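Local coordinates for protein monothiol glutaredoxin-S14, chloroplastic (Arabidopsis thaliana, PDB 3IPZ) that may donate iron-sulfur clusters to client proteins, binding a [2Fe-2S] cluster as a bridged homodimer or with BolA1, and may regulate CAX cation transporters, at residues T10-V15 with K66-W71; G34-V39 with T73-Y78; V40-N45 with E92-G97; K44-P49 with E98-V103. One frame throughout, in Å; residues are numbered along the deposited sequence.

Interaction 1. Residues T10-V15 with K66-W71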
loop_
_atom_site.group_PDB
_atom_site.type_symbol
_atom_site.label_atom_id
_atom_site.label_comp_id
_atom_site.label_asym_id
_atom_site.label_seq_id
_atom_site.Cartn_x
_atom_site.Cartn_y
_atom_site.Cartn_z
ATOM N N THR A 10 9.241 -7.064 -10.857
ATOM C CA THR A 10 7.839 -6.765 -11.082
ATOM C C THR A 10 7.245 -5.980 -9.925
ATOM O O THR A 10 6.463 -5.060 -10.144
ATOM C CB THR A 10 7.030 -8.057 -11.337
ATOM O OG1 THR A 10 7.379 -8.569 -12.625
ATOM C CG2 THR A 10 5.531 -7.781 -11.315
ATOM N N LEU A 11 7.620 -6.334 -8.701
ATOM C CA LEU A 11 7.103 -5.626 -7.542
ATOM C C LEU A 11 7.577 -4.179 -7.590
ATOM O O LEU A 11 6.803 -3.249 -7.354
ATOM C CB LEU A 11 7.562 -6.295 -6.241
ATOM C CG LEU A 11 7.043 -7.720 -6.034
ATOM C CD1 LEU A 11 7.421 -8.236 -4.637
ATOM C CD2 LEU A 11 5.530 -7.733 -6.218
ATOM N N GLU A 12 8.849 -3.991 -7.915
ATOM C CA GLU A 12 9.407 -2.654 -8.000
ATOM C C GLU A 12 8.638 -1.856 -9.044
ATOM O O GLU A 12 8.358 -0.665 -8.859
ATOM C CB GLU A 12 10.881 -2.730 -8.368
ATOM C CG GLU A 12 11.540 -1.386 -8.567
ATOM C CD GLU A 12 13.003 -1.515 -8.943
ATOM O OE1 GLU A 12 13.312 -2.300 -9.864
ATOM O OE2 GLU A 12 13.843 -0.830 -8.323
ATOM N N LYS A 13 8.277 -2.523 -10.136
ATOM C CA LYS A 13 7.531 -1.879 -11.209
ATOM C C LYS A 13 6.114 -1.577 -10.735
ATOM O O LYS A 13 5.577 -0.491 -10.964
ATOM C CB LYS A 13 7.492 -2.785 -12.446
ATOM C CG LYS A 13 6.696 -2.198 -13.611
ATOM C CD LYS A 13 6.690 -3.099 -14.843
ATOM C CE LYS A 13 5.784 -2.517 -15.932
ATOM N NZ LYS A 13 5.826 -3.277 -17.213
ATOM N N LEU A 14 5.519 -2.552 -10.060
ATOM C CA LEU A 14 4.167 -2.414 -9.542
ATOM C C LEU A 14 4.026 -1.241 -8.555
ATOM O O LEU A 14 3.104 -0.426 -8.684
ATOM C CB LEU A 14 3.742 -3.703 -8.836
ATOM C CG LEU A 14 2.290 -4.141 -8.988
ATOM C CD1 LEU A 14 1.963 -5.070 -7.851
ATOM C CD2 LEU A 14 1.348 -2.961 -8.976
ATOM N N VAL A 15 4.921 -1.156 -7.569
ATOM C CA VAL A 15 4.814 -0.074 -6.585
ATOM C C VAL A 15 5.149 1.309 -7.139
ATOM O O VAL A 15 4.821 2.322 -6.522
ATOM C CB VAL A 15 5.669 -0.348 -5.310
ATOM C CG1 VAL A 15 5.224 -1.660 -4.676
ATOM C CG2 VAL A 15 7.150 -0.366 -5.643
ATOM N N LYS A 66 5.181 -9.500 1.490
ATOM C CA LYS A 66 5.535 -9.589 2.897
ATOM C C LYS A 66 7.057 -9.500 3.032
ATOM O O LYS A 66 7.577 -8.870 3.949
ATOM C CB LYS A 66 5.043 -10.911 3.501
ATOM C CG LYS A 66 3.545 -10.987 3.734
ATOM C CD LYS A 66 3.103 -12.374 4.219
ATOM C CE LYS A 66 3.756 -12.746 5.560
ATOM N NZ LYS A 66 3.196 -13.988 6.180
ATOM N N GLU A 67 7.774 -10.126 2.109
ATOM C CA GLU A 67 9.225 -10.111 2.166
ATOM C C GLU A 67 9.791 -8.813 1.619
ATOM O O GLU A 67 10.717 -8.254 2.190
ATOM C CB GLU A 67 9.809 -11.289 1.388
ATOM C CG GLU A 67 11.298 -11.477 1.640
ATOM C CD GLU A 67 11.877 -12.664 0.890
ATOM O OE1 GLU A 67 11.306 -13.772 1.010
ATOM O OE2 GLU A 67 12.903 -12.490 0.190
ATOM N N TYR A 68 9.236 -8.343 0.508
ATOM C CA TYR A 68 9.679 -7.098 -0.119
ATOM C C TYR A 68 9.527 -5.897 0.827
ATOM O O TYR A 68 10.434 -5.081 0.952
ATOM C CB TYR A 68 8.864 -6.841 -1.392
ATOM C CG TYR A 68 9.333 -5.672 -2.227
ATOM C CD1 TYR A 68 10.454 -5.778 -3.043
ATOM C CD2 TYR A 68 8.644 -4.461 -2.212
ATOM C CE1 TYR A 68 10.875 -4.703 -3.832
ATOM C CE2 TYR A 68 9.056 -3.385 -2.992
ATOM C CZ TYR A 68 10.170 -3.512 -3.801
ATOM O OH TYR A 68 10.578 -2.451 -4.586
ATOM N N SER A 69 8.371 -5.797 1.479
ATOM C CA SER A 69 8.074 -4.699 2.400
ATOM C C SER A 69 8.603 -4.958 3.807
ATOM O O SER A 69 8.727 -4.032 4.611
ATOM C CB SER A 69 6.558 -4.491 2.505
ATOM O OG SER A 69 5.968 -4.372 1.228
ATOM N N ASN A 70 8.901 -6.225 4.090
ATOM C CA ASN A 70 9.365 -6.669 5.397
ATOM C C ASN A 70 8.324 -6.340 6.467
ATOM O O ASN A 70 8.650 -5.891 7.563
ATOM C CB ASN A 70 10.704 -6.033 5.766
ATOM C CG ASN A 70 11.312 -6.668 7.010
ATOM O OD1 ASN A 70 11.529 -7.879 7.054
ATOM N ND2 ASN A 70 11.578 -5.857 8.026
ATOM N N TRP A 71 7.066 -6.582 6.124
ATOM C CA TRP A 71 5.925 -6.333 6.988
ATOM C C TRP A 71 4.998 -7.521 6.721
ATOM O O TRP A 71 4.550 -7.719 5.597
ATOM C CB TRP A 71 5.270 -4.996 6.597
ATOM C CG TRP A 71 4.077 -4.664 7.416
ATOM C CD1 TRP A 71 2.771 -4.706 7.020
ATOM C CD2 TRP A 71 4.065 -4.349 8.812
ATOM N NE1 TRP A 71 1.945 -4.447 8.089
ATOM C CE2 TRP A 71 2.715 -4.226 9.202
ATOM C CE3 TRP A 71 5.070 -4.165 9.774
ATOM C CZ2 TRP A 71 2.337 -3.927 10.519
ATOM C CZ3 TRP A 71 4.696 -3.867 11.082
ATOM C CH2 TRP A 71 3.338 -3.752 11.439
#
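Tyr-68 carries this contact, reaching from helix 59-69 to Leu-11, Glu-12 and Val-15 of helix 5-15. The two helices lie on the same face of the central sheet in the thioredoxin fold of this glutaredoxin domain. Followed along 66-71, the helix first brings Lys-66, a residue inferred to bind glutathione. Its side chain packs on Phe-74, not on helix 5-15. Glu-67 turns to the N-terminal residues, with its carboxylate hydrogen-bonded to Ala-2 N and Ser-1 OG. Tyr-68 then points across. Its CG is anti to the backbone N (chi1 -173°), which sends the ring out from its helix to the neighbour. CB of Leu-11 sits over the centre of one ring face, 4.3 Å from the centroid, a CH-pi contact only 6° off the normal. Leu-11 CD1 reaches back along the tyrosine and meets Tyr-68 CB at 3.8 Å. At the far end, Tyr-68 OH lies 3.6 Å from Glu-12 CA. Val-15 CG2 comes in obliquely near Tyr-68 CE2, at 4.4 Å. No hydrogen bond joins the segments. Ser-69 faces strand 76-79, where OG is hydrogen-bonded to Tyr-78 OH and Gln-76 OE1. Asn-70, with positive phi, is the C-prime residue of a Schellman motif. The helix closes with Trp-71 N bonded to Lys-66 O at 3.2 Å.

Interaction 2. Residues G34-V39 with T73-Y78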
loop_
_atom_site.group_PDB
_atom_site.type_symbol
_atom_site.label_atom_id
_atom_site.label_comp_id
_atom_site.label_asym_id
_atom_site.label_seq_id
_atom_site.Cartn_x
_atom_site.Cartn_y
_atom_site.Cartn_z
ATOM N N GLY A 34 -11.374 -4.880 8.365
ATOM C CA GLY A 34 -11.454 -3.575 8.993
ATOM C C GLY A 34 -10.185 -2.758 8.821
ATOM O O GLY A 34 -10.254 -1.557 8.568
ATOM N N PHE A 35 -9.029 -3.405 8.951
ATOM C CA PHE A 35 -7.748 -2.724 8.806
ATOM C C PHE A 35 -7.589 -2.168 7.391
ATOM O O PHE A 35 -7.125 -1.035 7.203
ATOM C CB PHE A 35 -6.616 -3.698 9.154
ATOM C CG PHE A 35 -6.782 -4.345 10.511
ATOM C CD1 PHE A 35 -6.398 -5.667 10.723
ATOM C CD2 PHE A 35 -7.345 -3.632 11.572
ATOM C CE1 PHE A 35 -6.576 -6.279 11.979
ATOM C CE2 PHE A 35 -7.527 -4.229 12.826
ATOM C CZ PHE A 35 -7.142 -5.557 13.029
ATOM N N SER A 36 -7.970 -2.961 6.393
ATOM C CA SER A 36 -7.903 -2.499 5.014
ATOM C C SER A 36 -8.886 -1.341 4.818
ATOM O O SER A 36 -8.586 -0.361 4.130
ATOM C CB SER A 36 -8.242 -3.633 4.042
ATOM O OG SER A 36 -7.152 -4.534 3.893
ATOM N N ASN A 37 -10.057 -1.442 5.442
ATOM C CA ASN A 37 -11.064 -0.399 5.307
ATOM C C ASN A 37 -10.602 0.953 5.862
ATOM O O ASN A 37 -10.843 2.000 5.256
ATOM C CB ASN A 37 -12.358 -0.813 6.004
ATOM C CG ASN A 37 -13.425 0.266 5.914
ATOM O OD1 ASN A 37 -13.875 0.625 4.820
ATOM N ND2 ASN A 37 -13.821 0.804 7.065
ATOM N N THR A 38 -9.944 0.928 7.016
ATOM C CA THR A 38 -9.459 2.155 7.633
ATOM C C THR A 38 -8.535 2.928 6.688
ATOM O O THR A 38 -8.686 4.136 6.518
ATOM C CB THR A 38 -8.683 1.864 8.937
ATOM O OG1 THR A 38 -9.525 1.149 9.850
ATOM C CG2 THR A 38 -8.234 3.171 9.587
ATOM N N VAL A 39 -7.580 2.237 6.072
ATOM C CA VAL A 39 -6.659 2.914 5.168
ATOM C C VAL A 39 -7.402 3.495 3.958
ATOM O O VAL A 39 -7.151 4.639 3.568
ATOM C CB VAL A 39 -5.510 1.967 4.716
ATOM C CG1 VAL A 39 -4.580 2.682 3.757
ATOM C CG2 VAL A 39 -4.707 1.513 5.931
ATOM N N THR A 73 1.781 -8.263 7.292
ATOM C CA THR A 73 0.377 -8.190 6.903
ATOM C C THR A 73 0.016 -7.107 5.922
ATOM O O THR A 73 0.867 -6.454 5.326
ATOM C CB THR A 73 -0.582 -7.959 8.076
ATOM O OG1 THR A 73 0.146 -7.905 9.304
ATOM C CG2 THR A 73 -1.653 -9.052 8.088
ATOM N N PHE A 74 -1.294 -6.928 5.800
ATOM C CA PHE A 74 -1.888 -5.950 4.925
ATOM C C PHE A 74 -3.041 -5.347 5.694
ATOM O O PHE A 74 -3.655 -6.009 6.533
ATOM C CB PHE A 74 -2.374 -6.626 3.639
ATOM C CG PHE A 74 -1.279 -7.300 2.883
ATOM C CD1 PHE A 74 -0.933 -8.614 3.158
ATOM C CD2 PHE A 74 -0.532 -6.591 1.946
ATOM C CE1 PHE A 74 0.147 -9.211 2.516
ATOM C CE2 PHE A 74 0.547 -7.178 1.299
ATOM C CZ PHE A 74 0.889 -8.491 1.585
ATOM N N PRO A 75 -3.404 -4.106 5.369
ATOM C CA PRO A 75 -2.814 -3.255 4.332
ATOM C C PRO A 75 -1.350 -2.845 4.400
ATOM O O PRO A 75 -0.755 -2.689 5.462
ATOM C CB PRO A 75 -3.724 -2.035 4.348
ATOM C CG PRO A 75 -4.043 -1.910 5.810
ATOM C CD PRO A 75 -4.380 -3.346 6.173
ATOM N N GLN A 76 -0.798 -2.653 3.213
ATOM C CA GLN A 76 0.562 -2.198 3.014
ATOM C C GLN A 76 0.411 -1.025 2.044
ATOM O O GLN A 76 -0.108 -1.190 0.946
ATOM C CB GLN A 76 1.424 -3.305 2.391
ATOM C CG GLN A 76 2.031 -4.254 3.405
ATOM C CD GLN A 76 2.930 -5.307 2.780
ATOM O OE1 GLN A 76 3.544 -5.083 1.738
ATOM N NE2 GLN A 76 3.024 -6.458 3.433
ATOM N N LEU A 77 0.863 0.153 2.458
ATOM C CA LEU A 77 0.750 1.347 1.633
ATOM C C LEU A 77 2.072 1.799 1.053
ATOM O O LEU A 77 3.074 1.902 1.755
ATOM C CB LEU A 77 0.151 2.496 2.451
ATOM C CG LEU A 77 -0.084 3.855 1.770
ATOM C CD1 LEU A 77 -1.128 3.718 0.658
ATOM C CD2 LEU A 77 -0.562 4.865 2.814
ATOM N N TYR A 78 2.072 2.056 -0.248
ATOM C CA TYR A 78 3.259 2.546 -0.930
ATOM C C TYR A 78 2.979 3.958 -1.468
ATOM O O TYR A 78 1.878 4.247 -1.963
ATOM C CB TYR A 78 3.645 1.615 -2.089
ATOM C CG TYR A 78 4.480 0.425 -1.669
ATOM C CD1 TYR A 78 3.892 -0.710 -1.091
ATOM C CD2 TYR A 78 5.871 0.442 -1.835
ATOM C CE1 TYR A 78 4.681 -1.808 -0.689
ATOM C CE2 TYR A 78 6.660 -0.632 -1.441
ATOM C CZ TYR A 78 6.064 -1.753 -0.868
ATOM O OH TYR A 78 6.870 -2.794 -0.457
HETATM O O HOH W 1 -6.499 -5.961 6.020
#
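Phe-35 meets Pro-75 through CB, 3.7 Å from Pro-75 CD, while its own ring leads away from the 73-78 segment. The ring of Phe-74 carries Gln-76 NE2 over one face, 3.3 Å above the plane and offset toward the rim. That amide is fixed by a hydrogen bond from Gln-76 NE2 to Thr-73 O (2.9 Å), with the donor tilted 29° from the carbonyl plane. The pyrrolidine ring of Pro-75 takes most of the touching: Phe-35, Ser-36 and Val-39 all reach it. Its peptide bond is cis, and a cis-proline facing the start of the active-site helix is a hallmark of the thioredoxin fold. Pro-75 CG lies 3.5 Å from Phe-35 O. Pro-75 CD lies close to the N of the next residue, Ser-36. Val-39 places CG2 anti to its carbonyl carbon, and this methyl presses on Pro-75 CG at 3.5 Å. Without the ring, as with an alanine here, Val-39 CG2 and Phe-35 CB would probably lose their partner and the cis peptide much of its preference. Water 1 bridges the segments: it lies 2.6 Å from Ser-36 OG and donates to Phe-74 O at 2.9 Å. Ser-36 OG is also hydrogen-bonded to Lys-25 N. The side chain of Cys-33, inferred to ligate the cluster, is about 4 Å from that of Phe-35. The segments thus meet directly by apolar packing, and the water supplies the polar link beside the probable cluster and glutathione site.

Interaction 3. Residues V40-N45 with E92-G97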
loop_
_atom_site.group_PDB
_atom_site.type_symbol
_atom_site.label_atom_id
_atom_site.label_comp_id
_atom_site.label_asym_id
_atom_site.label_seq_id
_atom_site.Cartn_x
_atom_site.Cartn_y
_atom_site.Cartn_z
ATOM N N VAL A 40 -8.321 2.730 3.373
ATOM C CA VAL A 40 -9.082 3.231 2.236
ATOM C C VAL A 40 -9.811 4.514 2.645
ATOM O O VAL A 40 -9.747 5.536 1.939
ATOM C CB VAL A 40 -10.135 2.197 1.733
ATOM C CG1 VAL A 40 -11.140 2.882 0.811
ATOM C CG2 VAL A 40 -9.444 1.056 0.977
ATOM N N GLN A 41 -10.502 4.471 3.782
ATOM C CA GLN A 41 -11.223 5.656 4.245
ATOM C C GLN A 41 -10.267 6.830 4.466
ATOM O O GLN A 41 -10.602 7.975 4.159
ATOM C CB GLN A 41 -12.009 5.356 5.526
ATOM C CG GLN A 41 -13.111 4.303 5.359
ATOM C CD GLN A 41 -13.915 4.474 4.066
ATOM O OE1 GLN A 41 -14.476 5.540 3.799
ATOM N NE2 GLN A 41 -13.975 3.413 3.260
ATOM N N ILE A 42 -9.078 6.546 4.994
ATOM C CA ILE A 42 -8.088 7.598 5.205
ATOM C C ILE A 42 -7.812 8.222 3.836
ATOM O O ILE A 42 -7.895 9.439 3.667
ATOM C CB ILE A 42 -6.723 7.050 5.734
ATOM C CG1 ILE A 42 -6.877 6.395 7.097
ATOM C CG2 ILE A 42 -5.718 8.168 5.837
ATOM C CD1 ILE A 42 -7.462 7.260 8.251
ATOM N N LEU A 43 -7.481 7.373 2.865
ATOM C CA LEU A 43 -7.157 7.834 1.517
ATOM C C LEU A 43 -8.305 8.546 0.817
ATOM O O LEU A 43 -8.076 9.477 0.047
ATOM C CB LEU A 43 -6.662 6.668 0.649
ATOM C CG LEU A 43 -5.349 6.005 1.074
ATOM C CD1 LEU A 43 -5.020 4.898 0.107
ATOM C CD2 LEU A 43 -4.215 7.028 1.117
ATOM N N LYS A 44 -9.533 8.109 1.065
ATOM C CA LYS A 44 -10.681 8.768 0.453
ATOM C C LYS A 44 -10.895 10.144 1.101
ATOM O O LYS A 44 -11.263 11.104 0.427
ATOM C CB LYS A 44 -11.943 7.911 0.594
ATOM C CG LYS A 44 -11.984 6.691 -0.330
ATOM C CD LYS A 44 -13.361 6.026 -0.326
ATOM C CE LYS A 44 -13.424 4.859 -1.309
ATOM N NZ LYS A 44 -14.786 4.259 -1.419
ATOM N N ASN A 45 -10.646 10.227 2.406
ATOM C CA ASN A 45 -10.784 11.468 3.157
ATOM C C ASN A 45 -9.867 12.561 2.591
ATOM O O ASN A 45 -10.275 13.720 2.435
ATOM C CB ASN A 45 -10.426 11.215 4.626
ATOM C CG ASN A 45 -10.388 12.497 5.457
ATOM O OD1 ASN A 45 -11.414 12.953 5.963
ATOM N ND2 ASN A 45 -9.201 13.087 5.590
ATOM N N GLU A 92 -1.373 6.625 12.232
ATOM C CA GLU A 92 -0.628 7.604 13.008
ATOM C C GLU A 92 -0.140 8.768 12.146
ATOM O O GLU A 92 -0.270 9.926 12.530
ATOM C CB GLU A 92 0.560 6.920 13.691
ATOM C CG GLU A 92 1.469 7.845 14.489
ATOM C CD GLU A 92 0.805 8.432 15.724
ATOM O OE1 GLU A 92 -0.259 7.925 16.143
ATOM O OE2 GLU A 92 1.369 9.397 16.283
ATOM N N ALA A 93 0.424 8.459 10.985
ATOM C CA ALA A 93 0.925 9.492 10.094
ATOM C C ALA A 93 -0.241 10.342 9.611
ATOM O O ALA A 93 -0.059 11.476 9.170
ATOM C CB ALA A 93 1.641 8.869 8.919
ATOM N N PHE A 94 -1.444 9.778 9.686
ATOM C CA PHE A 94 -2.638 10.502 9.284
ATOM C C PHE A 94 -2.978 11.539 10.359
ATOM O O PHE A 94 -3.167 12.716 10.057
ATOM C CB PHE A 94 -3.809 9.540 9.109
ATOM C CG PHE A 94 -5.114 10.228 8.853
ATOM C CD1 PHE A 94 -5.269 11.062 7.752
ATOM C CD2 PHE A 94 -6.189 10.047 9.713
ATOM C CE1 PHE A 94 -6.484 11.707 7.509
ATOM C CE2 PHE A 94 -7.412 10.689 9.481
ATOM C CZ PHE A 94 -7.558 11.519 8.377
ATOM N N LYS A 95 -3.055 11.090 11.610
ATOM C CA LYS A 95 -3.348 11.969 12.743
ATOM C C LYS A 95 -2.281 13.053 12.858
ATOM O O LYS A 95 -2.553 14.202 13.194
ATOM C CB LYS A 95 -3.348 11.173 14.047
ATOM C CG LYS A 95 -4.405 10.090 14.148
ATOM C CD LYS A 95 -4.246 9.339 15.466
ATOM C CE LYS A 95 -5.219 8.173 15.589
ATOM N NZ LYS A 95 -4.894 7.328 16.779
ATOM N N THR A 96 -1.059 12.658 12.559
ATOM C CA THR A 96 0.099 13.520 12.640
ATOM C C THR A 96 0.252 14.539 11.512
ATOM O O THR A 96 0.827 15.615 11.712
ATOM C CB THR A 96 1.334 12.619 12.718
ATOM O OG1 THR A 96 1.870 12.669 14.043
ATOM C CG2 THR A 96 2.360 12.993 11.695
ATOM N N GLY A 97 -0.254 14.203 10.329
ATOM C CA GLY A 97 -0.127 15.095 9.190
ATOM C C GLY A 97 1.025 14.669 8.289
ATOM O O GLY A 97 1.175 15.178 7.169
#
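Ile-42 and Phe-94 come at each other from opposite directions, methyl groups against ring. Ile-42 CD1 stands over one face of the phenyl ring, 3.8 Å from its centroid and offset toward the rim. Its nearest ring atom is Phe-94 CD2, at 3.4 Å. The second branch also touches, with Ile-42 CG2 3.5 Å from Phe-94 CD1. Asn-45, one helical turn further along, approaches the ring edge, near its plane. Asn-45 ND2 is 3.6 Å from Phe-94 CZ, and the amide and ring planes are 85° apart. This is a contact with the rim and not a hydrogen bond. Phe-94 has CG anti to the backbone N (chi1 173°), which extends the ring from helix 87-96 to helix 34-45. These two helices pack side by side on one face of the sheet of the thioredoxin fold. In the next shell, Leu-99 of helix 98-108 touches both Ile-42 and Phe-94, and Leu-46 also packs on Phe-94. Gly-97, just past helix 87-96 and at the N-cap position of helix 98-108, has positive phi (99°). The chain turns there into helix 98-108, tied by a backbone hydrogen bond between Ala-93 and Leu-99. With no hydrogen bond between the segments, dispersion and CH-pi contact probably hold the helices together here, with a polar amide only at the rim.

Interaction 4. Residues K44-P49 with E98-V103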
loop_
_atom_site.group_PDB
_atom_site.type_symbol
_atom_site.label_atom_id
_atom_site.label_comp_id
_atom_site.label_asym_id
_atom_site.label_seq_id
_atom_site.Cartn_x
_atom_site.Cartn_y
_atom_site.Cartn_z
ATOM N N LYS A 44 -9.533 8.109 1.065
ATOM C CA LYS A 44 -10.681 8.768 0.453
ATOM C C LYS A 44 -10.895 10.144 1.101
ATOM O O LYS A 44 -11.263 11.104 0.427
ATOM C CB LYS A 44 -11.943 7.911 0.594
ATOM C CG LYS A 44 -11.984 6.691 -0.330
ATOM C CD LYS A 44 -13.361 6.026 -0.326
ATOM C CE LYS A 44 -13.424 4.859 -1.309
ATOM N NZ LYS A 44 -14.786 4.259 -1.419
ATOM N N ASN A 45 -10.646 10.227 2.406
ATOM C CA ASN A 45 -10.784 11.468 3.157
ATOM C C ASN A 45 -9.867 12.561 2.591
ATOM O O ASN A 45 -10.275 13.720 2.435
ATOM C CB ASN A 45 -10.426 11.215 4.626
ATOM C CG ASN A 45 -10.388 12.497 5.457
ATOM O OD1 ASN A 45 -11.414 12.953 5.963
ATOM N ND2 ASN A 45 -9.201 13.087 5.590
ATOM N N LEU A 46 -8.630 12.179 2.278
ATOM C CA LEU A 46 -7.630 13.114 1.756
ATOM C C LEU A 46 -7.771 13.434 0.277
ATOM O O LEU A 46 -7.039 14.271 -0.248
ATOM C CB LEU A 46 -6.217 12.579 2.010
ATOM C CG LEU A 46 -5.856 12.228 3.459
ATOM C CD1 LEU A 46 -4.416 11.758 3.513
ATOM C CD2 LEU A 46 -6.051 13.434 4.364
ATOM N N ASN A 47 -8.706 12.772 -0.393
ATOM C CA ASN A 47 -8.922 13.008 -1.820
ATOM C C ASN A 47 -7.676 12.736 -2.651
ATOM O O ASN A 47 -7.436 13.387 -3.665
ATOM C CB ASN A 47 -9.403 14.446 -2.062
ATOM C CG ASN A 47 -10.868 14.630 -1.719
ATOM O OD1 ASN A 47 -11.744 14.069 -2.379
ATOM N ND2 ASN A 47 -11.144 15.408 -0.676
ATOM N N VAL A 48 -6.883 11.768 -2.215
ATOM C CA VAL A 48 -5.678 11.406 -2.944
ATOM C C VAL A 48 -6.037 10.230 -3.848
ATOM O O VAL A 48 -6.697 9.284 -3.416
ATOM C CB VAL A 48 -4.507 11.010 -1.968
ATOM C CG1 VAL A 48 -4.991 11.011 -0.531
ATOM C CG2 VAL A 48 -3.948 9.644 -2.317
ATOM N N PRO A 49 -5.646 10.297 -5.127
ATOM C CA PRO A 49 -5.950 9.199 -6.048
ATOM C C PRO A 49 -4.985 8.051 -5.764
ATOM O O PRO A 49 -3.826 8.288 -5.403
ATOM C CB PRO A 49 -5.719 9.828 -7.421
ATOM C CG PRO A 49 -4.591 10.782 -7.164
ATOM C CD PRO A 49 -4.964 11.406 -5.821
ATOM N N GLU A 98 1.843 13.733 8.781
ATOM C CA GLU A 98 2.989 13.201 8.029
ATOM C C GLU A 98 2.542 12.443 6.758
ATOM O O GLU A 98 3.229 12.444 5.737
ATOM C CB GLU A 98 3.801 12.268 8.928
ATOM C CG GLU A 98 5.015 11.626 8.264
ATOM C CD GLU A 98 5.709 10.608 9.168
ATOM O OE1 GLU A 98 5.936 10.928 10.356
ATOM O OE2 GLU A 98 6.035 9.497 8.694
ATOM N N LEU A 99 1.386 11.797 6.835
ATOM C CA LEU A 99 0.840 11.065 5.703
ATOM C C LEU A 99 0.602 12.059 4.555
ATOM O O LEU A 99 0.995 11.822 3.418
ATOM C CB LEU A 99 -0.493 10.418 6.099
ATOM C CG LEU A 99 -0.946 9.147 5.371
ATOM C CD1 LEU A 99 -2.447 9.112 5.391
ATOM C CD2 LEU A 99 -0.444 9.101 3.948
ATOM N N GLN A 100 -0.046 13.176 4.868
ATOM C CA GLN A 100 -0.337 14.197 3.870
ATOM C C GLN A 100 0.940 14.779 3.279
ATOM O O GLN A 100 1.050 14.956 2.061
ATOM C CB GLN A 100 -1.198 15.301 4.480
ATOM C CG GLN A 100 -2.552 14.802 4.962
ATOM C CD GLN A 100 -2.537 14.215 6.380
ATOM O OE1 GLN A 100 -1.576 13.564 6.807
ATOM N NE2 GLN A 100 -3.627 14.433 7.105
ATOM N N GLU A 101 1.911 15.066 4.137
ATOM C CA GLU A 101 3.173 15.600 3.657
ATOM C C GLU A 101 3.767 14.668 2.614
ATOM O O GLU A 101 4.189 15.115 1.538
ATOM C CB GLU A 101 4.162 15.753 4.805
ATOM C CG GLU A 101 4.001 17.031 5.608
ATOM C CD GLU A 101 4.992 17.102 6.751
ATOM O OE1 GLU A 101 6.195 16.858 6.506
ATOM O OE2 GLU A 101 4.567 17.400 7.889
ATOM N N GLU A 102 3.795 13.372 2.942
ATOM C CA GLU A 102 4.345 12.354 2.054
ATOM C C GLU A 102 3.643 12.264 0.713
ATOM O O GLU A 102 4.296 12.149 -0.328
ATOM C CB GLU A 102 4.307 10.980 2.720
ATOM C CG GLU A 102 5.612 10.592 3.366
ATOM C CD GLU A 102 6.761 10.611 2.384
ATOM O OE1 GLU A 102 6.759 9.795 1.432
ATOM O OE2 GLU A 102 7.664 11.453 2.565
ATOM N N VAL A 103 2.316 12.296 0.744
ATOM C CA VAL A 103 1.533 12.213 -0.477
ATOM C C VAL A 103 1.798 13.427 -1.367
ATOM O O VAL A 103 2.033 13.277 -2.562
ATOM C CB VAL A 103 0.033 12.129 -0.163
ATOM C CG1 VAL A 103 -0.765 12.199 -1.453
ATOM C CG2 VAL A 103 -0.277 10.824 0.593
#
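Leu-46 sets CG anti to its carbonyl carbon (chi1 -55°) and runs on extended, which brings both its methyls to helix 98-108. Gln-100 likewise sets CG anti to its carbonyl carbon (chi1 -62°), which puts that carbon against both methyls of Leu-46; the chain then bends at its second torsion. The two side chains cross at about a right angle. Leu-46 CD2 touches Gln-100 CG at 3.8 Å, and Leu-46 CD1 meets the same CG at 3.9 Å. Leu-46 CD1 also packs on Leu-99 CD1, 3.8 Å away. Cutting Leu-46 back to an alanine is likely to leave Leu-99 CD1 and Gln-100 CG without their apolar partner and open a gap between the helix end and helix 98-108. Helix 34-45 finishes here in a Schellman motif. Asn-47 has positive phi (59°), and its N is bonded to Lys-44 O at 3.2 Å. The reversal turns the chain toward strand 51-54, the edge strand of the thioredoxin-fold sheet. It also puts Val-48 beside the helix. Val-103 directs CG1 toward it, 4.0 Å from Val-48 CB. Val-48 CG2 is slightly further from the same methyl, at 4.2 Å. Leu-99 and Val-103 lie one turn apart on helix 98-108, so one helix face serves both Leu-46 and Val-48. Leu-99 also packs on Ala-93 of helix 87-96.

Interactions 1 and 2 lie on opposite sides of the chain's centre, 15 Å apart between centres. They touch through Ser-69, hydrogen-bonded to Tyr-78 and Gln-76 of strand 76-79. Interactions 2, 3 and 4 follow helix 34-45 from its active-site end to its last turn, with centres 11 Å apart between 2 and 3 and 7 Å between 3 and 4. Interaction 4 continues from interaction 3, sharing Lys-44 and Asn-45, as helix 87-96 passes into helix 98-108. In sequence, the first segments come in the order 1 to 4, and so do the second. Helices thus cover both faces of one sheet, with the cis-proline and probable cluster site at interaction 2.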